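Local atomic coordinates of HpuA (Kingella denitrificans ATCC 33394, PDB entry 5EC6), a protein that probably binds haemoglobin as an outer-membrane lipoprotein receptor, so that iron can be obtained from the host's haem. Residues 233-238 and 286-291; 248-251 and 256-259. All coordinates share one frame; numbering follows the deposited sequence. Where two conformers were deposited one is given.

Interaction 1: residues 233-238 and 286-291; sequences DSIEMR and GTVNFG
Ile235 meets Val288 and Phe290 inside the beta barrel of HpuA. The strands that carry them, 235-243 and 283-289, are not neighbours. Strands 246-253 and 256-265 run between them in the barrel wall. The contact therefore spans the inside of the wall, and the CA atoms of Ile235 and Val288 stay 8.7 Å apart.

The meeting itself is apolar. The two branches of Ile235 divide the work. Its gamma methyl lies anti to the backbone N, and CG2 comes to 4.3 Å from CG1 of Val288. Its other arm, CG1, approaches the Phe290 ring at the edge, near the ring plane. There CG1 of Ile235 lies 4.4 Å from CZ of Phe290. The ring face is not used by this isoleucine. Met237 adds a looser approach, with CE 4.6 Å from Val288 CG2. The Ile235 contacts are loose van der Waals contacts, and the Met237 gap is wider still. The side chains alone join the segments. Ala251 touches Ile235 from the wall between, while Leu221 and Val260 touch Met237.

No polar group links the two segments. In 286-291 the polar bonds gather where the strand ends. Phe290 follows the end of strand 283-289, where the chain turns. Its backbone N is hydrogen-bonded to Asn297 OD1, and its ring also touches Leu296 and His256. The turn is an Asx turn made by Asn289. Gly291 N donates to the side-chain oxygen of Asn289 in its carbonyl plane, with N to OD1 2.9 Å and an N-H...O angle of 152°.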
loop_
_atom_site.group_PDB
_atom_site.type_symbol
_atom_site.label_atom_id
_atom_site.label_comp_id
_atom_site.label_asym_id
_atom_site.label_seq_id
_atom_site.Cartn_x
_atom_site.Cartn_y
_atom_site.Cartn_z
ATOM N N ASP A 233 -0.229 2.097 -19.722
ATOM C CA ASP A 233 -1.525 1.490 -19.955
ATOM C C ASP A 233 -2.146 1.145 -18.586
ATOM O O ASP A 233 -1.445 0.782 -17.621
ATOM C CB ASP A 233 -1.428 0.261 -20.796
ATOM C CG ASP A 233 -0.941 0.571 -22.226
ATOM O OD1 ASP A 233 -1.301 1.667 -22.746
ATOM O OD2 ASP A 233 -0.268 -0.280 -22.810
ATOM N N SER A 234 -3.446 1.246 -18.544
ATOM C CA SER A 234 -4.212 0.747 -17.387
ATOM C C SER A 234 -3.882 -0.729 -17.131
ATOM O O SER A 234 -3.526 -1.478 -18.028
ATOM C CB SER A 234 -5.705 0.915 -17.596
ATOM O OG SER A 234 -6.047 2.294 -17.727
ATOM N N ILE A 235 -4.098 -1.158 -15.879
ATOM C CA ILE A 235 -3.941 -2.571 -15.512
ATOM C C ILE A 235 -5.318 -3.088 -15.124
ATOM O O ILE A 235 -5.925 -2.613 -14.149
ATOM C CB ILE A 235 -2.967 -2.764 -14.320
ATOM C CG1 ILE A 235 -1.566 -2.286 -14.676
ATOM C CG2 ILE A 235 -2.963 -4.219 -13.883
ATOM C CD1 ILE A 235 -0.608 -2.209 -13.482
ATOM N N GLU A 236 -5.849 -3.991 -15.926
ATOM C CA GLU A 236 -7.166 -4.557 -15.686
ATOM C C GLU A 236 -7.050 -5.915 -15.002
ATOM O O GLU A 236 -6.409 -6.808 -15.506
ATOM C CB GLU A 236 -7.950 -4.707 -16.992
ATOM C CG GLU A 236 -9.354 -5.232 -16.771
ATOM C CD GLU A 236 -10.277 -5.144 -17.975
ATOM O OE1 GLU A 236 -9.805 -4.763 -19.055
ATOM O OE2 GLU A 236 -11.489 -5.404 -17.783
ATOM N N MET A 237 -7.697 -6.062 -13.849
ATOM C CA MET A 237 -7.728 -7.397 -13.187
ATOM C C MET A 237 -8.542 -8.317 -14.033
ATOM O O MET A 237 -9.617 -7.922 -14.502
ATOM C CB MET A 237 -8.334 -7.269 -11.793
ATOM C CG MET A 237 -7.533 -6.331 -10.892
ATOM S SD MET A 237 -5.900 -6.964 -10.510
ATOM C CE MET A 237 -5.181 -5.549 -9.662
ATOM N N ARG A 238 -8.037 -9.526 -14.289
ATOM C CA ARG A 238 -8.697 -10.496 -15.145
ATOM C C ARG A 238 -9.308 -11.684 -14.400
ATOM O O ARG A 238 -10.487 -12.003 -14.601
ATOM C CB ARG A 238 -7.766 -10.981 -16.243
ATOM C CG ARG A 238 -7.418 -9.864 -17.260
ATOM C CD ARG A 238 -8.613 -9.421 -18.056
ATOM N NE ARG A 238 -8.245 -8.494 -19.108
ATOM C CZ ARG A 238 -9.071 -8.026 -20.044
ATOM N NH1 ARG A 238 -10.336 -8.407 -20.088
ATOM N NH2 ARG A 238 -8.607 -7.182 -20.969
ATOM N N GLY A 286 -0.711 -4.888 -3.089
ATOM C CA GLY A 286 -0.109 -5.984 -3.762
ATOM C C GLY A 286 0.822 -5.562 -4.871
ATOM O O GLY A 286 1.180 -4.387 -4.982
ATOM N N THR A 287 1.186 -6.550 -5.692
ATOM C CA THR A 287 2.072 -6.338 -6.830
ATOM C C THR A 287 1.446 -6.944 -8.080
ATOM O O THR A 287 0.603 -7.855 -8.005
ATOM C CB THR A 287 3.478 -6.942 -6.602
ATOM O OG1 THR A 287 3.369 -8.342 -6.316
ATOM C CG2 THR A 287 4.194 -6.203 -5.472
ATOM N N VAL A 288 1.917 -6.435 -9.212
ATOM C CA VAL A 288 1.556 -7.006 -10.516
ATOM C C VAL A 288 2.838 -7.189 -11.288
ATOM O O VAL A 288 3.563 -6.235 -11.471
ATOM C CB VAL A 288 0.559 -6.147 -11.336
ATOM C CG1 VAL A 288 0.121 -6.936 -12.545
ATOM C CG2 VAL A 288 -0.649 -5.762 -10.519
ATOM N N ASN A 289 3.147 -8.430 -11.663
ATOM C CA ASN A 289 4.455 -8.793 -12.181
ATOM C C ASN A 289 4.309 -9.381 -13.590
ATOM O O ASN A 289 3.741 -10.482 -13.748
ATOM C CB ASN A 289 5.118 -9.813 -11.275
ATOM C CG ASN A 289 6.599 -9.970 -11.554
ATOM O OD1 ASN A 289 7.059 -9.938 -12.720
ATOM N ND2 ASN A 289 7.375 -10.153 -10.467
ATOM N N PHE A 290 4.816 -8.624 -14.574
ATOM C CA PHE A 290 4.724 -8.984 -15.996
ATOM C C PHE A 290 6.001 -9.713 -16.478
ATOM O O PHE A 290 6.113 -10.073 -17.651
ATOM C CB PHE A 290 4.499 -7.707 -16.803
ATOM C CG PHE A 290 3.196 -7.033 -16.511
ATOM C CD1 PHE A 290 2.025 -7.399 -17.190
ATOM C CD2 PHE A 290 3.107 -6.081 -15.503
ATOM C CE1 PHE A 290 0.821 -6.784 -16.930
ATOM C CE2 PHE A 290 1.895 -5.486 -15.202
ATOM C CZ PHE A 290 0.734 -5.842 -15.927
ATOM N N GLY A 291 6.936 -9.953 -15.573
ATOM C CA GLY A 291 8.230 -10.538 -15.917
ATOM C C GLY A 291 9.350 -9.938 -15.125
ATOM O O GLY A 291 9.286 -8.774 -14.704
#

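Interaction 2: residues 248-251 and 256-259; sequences SGTA and HTGQ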
loop_
_atom_site.group_PDB
_atom_site.type_symbol
_atom_site.label_atom_id
_atom_site.label_comp_id
_atom_site.label_asym_id
_atom_site.label_seq_id
_atom_site.Cartn_x
_atom_site.Cartn_y
_atom_site.Cartn_z
ATOM N N SER A 248 -4.512 -13.850 -5.500
ATOM C CA SER A 248 -3.545 -14.004 -6.564
ATOM C C SER A 248 -4.300 -14.355 -7.849
ATOM O O SER A 248 -5.410 -14.879 -7.816
ATOM C CB SER A 248 -2.557 -15.121 -6.254
ATOM O OG SER A 248 -3.260 -16.317 -6.216
ATOM N N GLY A 249 -3.673 -14.024 -8.948
ATOM C CA GLY A 249 -4.222 -14.366 -10.263
ATOM C C GLY A 249 -3.602 -13.529 -11.362
ATOM O O GLY A 249 -2.408 -13.217 -11.322
ATOM N N THR A 250 -4.418 -13.200 -12.382
ATOM C CA THR A 250 -3.916 -12.551 -13.572
ATOM C C THR A 250 -4.556 -11.178 -13.801
ATOM O O THR A 250 -5.692 -10.915 -13.385
ATOM C CB THR A 250 -4.168 -13.397 -14.833
ATOM O OG1 THR A 250 -5.536 -13.715 -14.908
ATOM C CG2 THR A 250 -3.312 -14.635 -14.795
ATOM N N ALA A 251 -3.774 -10.313 -14.436
ATOM C CA ALA A 251 -4.209 -9.015 -14.910
ATOM C C ALA A 251 -3.595 -8.767 -16.265
ATOM O O ALA A 251 -2.683 -9.495 -16.665
ATOM C CB ALA A 251 -3.799 -7.904 -13.923
ATOM N N HIS A 256 -0.195 -7.512 -22.457
ATOM C CA HIS A 256 0.672 -8.348 -21.635
ATOM C C HIS A 256 -0.093 -8.844 -20.410
ATOM O O HIS A 256 -0.886 -8.106 -19.822
ATOM C CB HIS A 256 1.824 -7.505 -21.134
ATOM C CG HIS A 256 2.639 -6.870 -22.218
ATOM N ND1 HIS A 256 3.615 -7.560 -22.898
ATOM C CD2 HIS A 256 2.626 -5.618 -22.724
ATOM C CE1 HIS A 256 4.160 -6.751 -23.794
ATOM N NE2 HIS A 256 3.581 -5.571 -23.709
ATOM N N THR A 257 0.166 -10.079 -20.033
ATOM C CA THR A 257 -0.457 -10.698 -18.850
ATOM C C THR A 257 0.519 -10.568 -17.691
ATOM O O THR A 257 1.701 -10.921 -17.831
ATOM C CB THR A 257 -0.781 -12.171 -19.084
ATOM O OG1 THR A 257 -1.751 -12.243 -20.136
ATOM C CG2 THR A 257 -1.388 -12.865 -17.839
ATOM N N GLY A 258 0.007 -10.109 -16.560
ATOM C CA GLY A 258 0.825 -10.049 -15.337
ATOM C C GLY A 258 0.227 -10.888 -14.240
ATOM O O GLY A 258 -0.966 -11.133 -14.188
ATOM N N GLN A 259 1.099 -11.338 -13.335
ATOM C CA GLN A 259 0.691 -12.076 -12.186
ATOM C C GLN A 259 0.417 -11.131 -11.007
ATOM O O GLN A 259 1.269 -10.340 -10.651
ATOM C CB GLN A 259 1.805 -13.078 -11.839
ATOM C CG GLN A 259 2.156 -14.043 -12.978
ATOM C CD GLN A 259 0.932 -14.805 -13.487
ATOM O OE1 GLN A 259 0.210 -15.389 -12.699
ATOM N NE2 GLN A 259 0.662 -14.738 -14.789
#
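Two threonine torsions bring methyl groups together across this beta hairpin. In Thr250, chi1 of 54° sets OG1 between the backbone N and the carbonyl carbon, and CG2 falls beside the N. In Thr257, chi1 of -63° turns CG2 anti to the backbone N. The two side chains run at a slant to each other, and Thr250 CG2 lies 4.0 Å from Thr257 CG2. Gln259 stands alongside Thr250 and points the same way. Its chain bends at chi2, which carries the amide back beside Thr250, with NE2 of Gln259 4.0 Å from CG2 of Thr250. Gln259 has a second conformer, so the place of its amide is less certain.

The hairpin joins strands 246-253 and 256-265 of the barrel wall, which run antiparallel. Ala251 and Gly258 form a hydrogen-bonded pair. Ala251 N donates to Gly258 O at 2.9 Å. Gly258 N returns a bond to Ala251 O at 2.8 Å, and at 170° this one is nearly straight. Thr250 and Gln259 form the next pair, which is non-hydrogen-bonded.

CA-H...O contacts supplement the ladder. Thr250 CA lies 3.3 Å from Gly258 O, and Gln259 CA lies 3.4 Å from Gly249 O. Gly258 O thus receives both an N-H and a CA-H from strand 246-253.

The two faces differ. Thr250 and Gln259 point to one face, where Thr250 also touches Arg238 and Asp239. The Ala251 methyl points to the other and packs on Met237. Gly258 has only hydrogen there. The carbonyl oxygen of Ala251 has a second neighbour besides Gly258 N: Thr257 CA, 3.3 Å from Ala251 O.

From the N terminus, the chain first passes residues 233-238, at the start of strand 235-243. It turns back into strand 246-253, then into strand 256-265. Interaction 2 closes this short hairpin loop. The chain later reaches 286-291, and interaction 1 closes the longer loop, so interaction 2 is nested inside it. In the barrel wall the four segments lie in the order 233-238, 248-251, 256-259, 286-291. Interaction 2 joins the middle pair, and interaction 1 joins the outer pair through side chains on the inner face of the wall. Probable backbone hydrogen bonds, Arg238 N to Thr250 O and Gln259 N to Asn289 O, connect the two contacts.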